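Protein-glutaminase (Chryseobacterium proteolyticum, PDB 2ZK9) deamidates glutamine residues within proteins to glutamate, releasing ammonia, probably through a cysteine-protease-like mechanism. Local coordinates at residues 105-110 with 118-123. Numbering follows the deposited sequence. Where two conformers were deposited one is given.
Sequences SLFSSG and RNACVN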
ATOM      1  N   SER A 105      -3.907   4.799  -2.364  1.00  8.67           N
ATOM      2  CA  SER A 105      -3.080   5.932  -2.795  0.78  9.05           C
ATOM      3  C   SER A 105      -3.086   6.123  -4.317  1.00  9.09           C
ATOM      4  O   SER A 105      -2.814   7.203  -4.763  1.00 11.46           O
ATOM      5  CB  SER A 105      -1.661   5.893  -2.241  0.78  9.27           C
ATOM      6  OG  SER A 105      -0.808   4.908  -2.850  0.78  7.91           O
ATOM      7  N   LEU A 106      -3.400   5.066  -5.050  1.00  9.04           N
ATOM      8  CA  LEU A 106      -3.462   5.081  -6.512  1.00  9.65           C
ATOM      9  C   LEU A 106      -4.851   4.771  -7.045  1.00  9.87           C
ATOM     10  O   LEU A 106      -5.151   5.199  -8.160  1.00 11.89           O
ATOM     11  CB  LEU A 106      -2.412   4.158  -7.117  1.00 10.24           C
ATOM     12  CG  LEU A 106      -0.965   4.555  -6.832  1.00 10.31           C
ATOM     13  CD1 LEU A 106      -0.024   3.495  -7.406  1.00 12.41           C
ATOM     14  CD2 LEU A 106      -0.641   5.920  -7.377  1.00 13.51           C
ATOM     15  N   PHE A 107      -5.622   3.956  -6.370  1.00  9.81           N
ATOM     16  CA  PHE A 107      -6.909   3.474  -6.804  1.00  9.80           C
ATOM     17  C   PHE A 107      -7.876   3.570  -5.642  1.00 10.20           C
ATOM     18  O   PHE A 107      -8.039   2.656  -4.816  1.00 10.97           O
ATOM     19  CB  PHE A 107      -6.794   2.040  -7.338  1.00 10.97           C
ATOM     20  CG  PHE A 107      -5.920   1.963  -8.547  1.00 10.68           C
ATOM     21  CD1 PHE A 107      -6.432   2.194  -9.798  1.00 11.79           C
ATOM     22  CD2 PHE A 107      -4.583   1.624  -8.418  1.00 11.73           C
ATOM     23  CE1 PHE A 107      -5.669   2.079 -10.931  1.00 13.88           C
ATOM     24  CE2 PHE A 107      -3.774   1.538  -9.527  1.00 13.75           C
ATOM     25  CZ  PHE A 107      -4.322   1.726 -10.771  1.00 13.93           C
ATOM     26  N   SER A 108      -8.566   4.682  -5.557  1.00 12.08           N
ATOM     27  CA  SER A 108      -9.431   4.972  -4.429  0.72 14.54           C
ATOM     28  C   SER A 108     -10.771   4.245  -4.406  1.00 13.39           C
ATOM     29  O   SER A 108     -11.455   4.238  -3.380  1.00 16.56           O
ATOM     30  CB  SER A 108      -9.755   6.494  -4.422  0.72 19.89           C
ATOM     31  OG  SER A 108     -10.244   6.923  -5.685  0.72 31.15           O
ATOM     32  N   SER A 109     -11.148   3.630  -5.534  1.00 12.14           N
ATOM     33  CA  SER A 109     -12.491   3.100  -5.669  1.00 12.83           C
ATOM     34  C   SER A 109     -12.619   1.617  -5.403  1.00 12.81           C
ATOM     35  O   SER A 109     -13.732   1.168  -5.175  1.00 14.29           O
ATOM     36  CB  SER A 109     -13.120   3.437  -7.035  1.00 15.33           C
ATOM     37  OG  SER A 109     -13.349   4.838  -7.123  1.00 17.96           O
ATOM     38  N   GLY A 110     -11.545   0.843  -5.510  1.00 10.88           N
ATOM     39  CA  GLY A 110     -11.676  -0.588  -5.266  1.00 11.68           C
ATOM     40  C   GLY A 110     -10.368  -1.274  -5.547  1.00 10.95           C
ATOM     41  O   GLY A 110      -9.406  -0.683  -6.028  1.00 10.77           O
ATOM     42  N   ARG A 118       0.742  -1.884 -11.330  1.00  9.80           N
ATOM     43  CA  ARG A 118       2.119  -1.571 -11.747  1.00 10.24           C
ATOM     44  C   ARG A 118       2.132  -0.515 -12.835  1.00 10.58           C
ATOM     45  O   ARG A 118       3.000   0.351 -12.885  1.00 11.37           O
ATOM     46  CB  ARG A 118       2.850  -2.814 -12.199  1.00 10.40           C
ATOM     47  CG  ARG A 118       3.146  -3.779 -11.022  1.00 10.55           C
ATOM     48  CD  ARG A 118       4.189  -4.845 -11.402  1.00 11.77           C
ATOM     49  NE  ARG A 118       3.814  -5.653 -12.550  1.00 12.45           N
ATOM     50  CZ  ARG A 118       3.036  -6.710 -12.474  1.00 12.68           C
ATOM     51  NH1 ARG A 118       2.517  -7.138 -11.341  1.00 11.93           N
ATOM     52  NH2 ARG A 118       2.754  -7.381 -13.618  1.00 16.07           N
ATOM     53  N   ASN A 119       1.140  -0.583 -13.755  1.00 11.59           N
ATOM     54  CA  ASN A 119       1.094   0.453 -14.807  1.00 11.93           C
ATOM     55  C   ASN A 119       0.849   1.846 -14.223  1.00 11.12           C
ATOM     56  O   ASN A 119       1.414   2.806 -14.780  1.00 12.34           O
ATOM     57  CB  ASN A 119       0.034   0.031 -15.826  1.00 14.43           C
ATOM     58  CG  ASN A 119      -0.014   1.000 -16.986  1.00 14.55           C
ATOM     59  OD1 ASN A 119      -1.005   1.731 -17.085  1.00 18.26           O
ATOM     60  ND2 ASN A 119       0.990   1.044 -17.812  1.00 16.31           N
ATOM     61  N   ALA A 120       0.089   1.982 -13.135  1.00 10.90           N
ATOM     62  CA  ALA A 120      -0.078   3.269 -12.486  1.00 10.90           C
ATOM     63  C   ALA A 120       1.169   3.758 -11.811  1.00  9.58           C
ATOM     64  O   ALA A 120       1.247   4.947 -11.459  1.00 10.75           O
ATOM     65  CB  ALA A 120      -1.225   3.210 -11.493  1.00 13.02           C
ATOM     66  N   CYS A 121       2.152   2.873 -11.590  1.00  9.14           N
ATOM     67  CA  CYS A 121       3.454   3.254 -11.053  1.00  9.17           C
ATOM     68  C   CYS A 121       4.441   3.695 -12.112  1.00  9.36           C
ATOM     69  O   CYS A 121       5.567   4.052 -11.775  1.00 10.22           O
ATOM     70  CB  CYS A 121       4.031   2.068 -10.267  1.00 10.17           C
ATOM     71  SG  CYS A 121       3.082   1.588  -8.819  1.00 10.22           S
ATOM     72  N   VAL A 122       4.028   3.662 -13.381  1.00  9.73           N
ATOM     73  CA  VAL A 122       4.848   4.132 -14.489  1.00  9.79           C
ATOM     74  C   VAL A 122       3.984   5.057 -15.347  1.00  9.49           C
ATOM     75  O   VAL A 122       3.832   4.887 -16.557  1.00 11.24           O
ATOM     76  CB  VAL A 122       5.502   2.987 -15.263  1.00 11.88           C
ATOM     77  CG1 VAL A 122       6.660   2.431 -14.409  1.00 12.73           C
ATOM     78  CG2 VAL A 122       4.521   1.903 -15.683  1.00 12.94           C
ATOM     79  N   ASN A 123       3.427   6.084 -14.712  1.00  9.55           N
ATOM     80  CA  ASN A 123       2.467   6.992 -15.314  1.00  9.55           C
ATOM     81  C   ASN A 123       3.222   8.060 -16.109  1.00  9.43           C
ATOM     82  O   ASN A 123       3.822   8.955 -15.512  1.00  9.71           O
ATOM     83  CB  ASN A 123       1.593   7.582 -14.209  1.00 10.39           C
ATOM     84  CG  ASN A 123       0.468   8.405 -14.760  1.00 10.90           C
ATOM     85  OD1 ASN A 123       0.543   8.976 -15.832  1.00 11.35           O
ATOM     86  ND2 ASN A 123      -0.594   8.465 -13.962  1.00 12.14           N
TER
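The methyl CB of A120 is the bump on which this small apolar contact turns, and the hollow that takes it lies between the side chains of the neighbouring residues L106 and F107. The far end of the F107 ring supplies one wall: CZ approaches A120 CB to 3.5 Å and CE2 to 3.6 Å, the ring meeting the methyl obliquely. The other wall is the leucine branch CD1 of L106, which stands 4.3 Å from A120 CB; CD1 also lies 3.9 Å from C121 SG, so this one methyl touches both residues. Both walls are built alike, each CG lying anti to its own carbonyl carbon (chi1 -64° in L106, -63° in F107), a choice that brings L106 CD1 and the tip of the F107 ring up against A120. No hydrogen bond crosses between the two segments, which bury 144 Å² in all. The example illustrates how a loop can fold back on the helix that follows it: 105-110 comes after strand 97-102 and leads into helix 114-120, which presents A120 to the loop, within a glutaminase domain assigned to the papain-like peptidase CA clan. W117, about one turn earlier on that helix, touches both L106 and F107. H83 of strand 82-91 touches L106 and the buried C121, and A71 of strand 69-72 also meets L106.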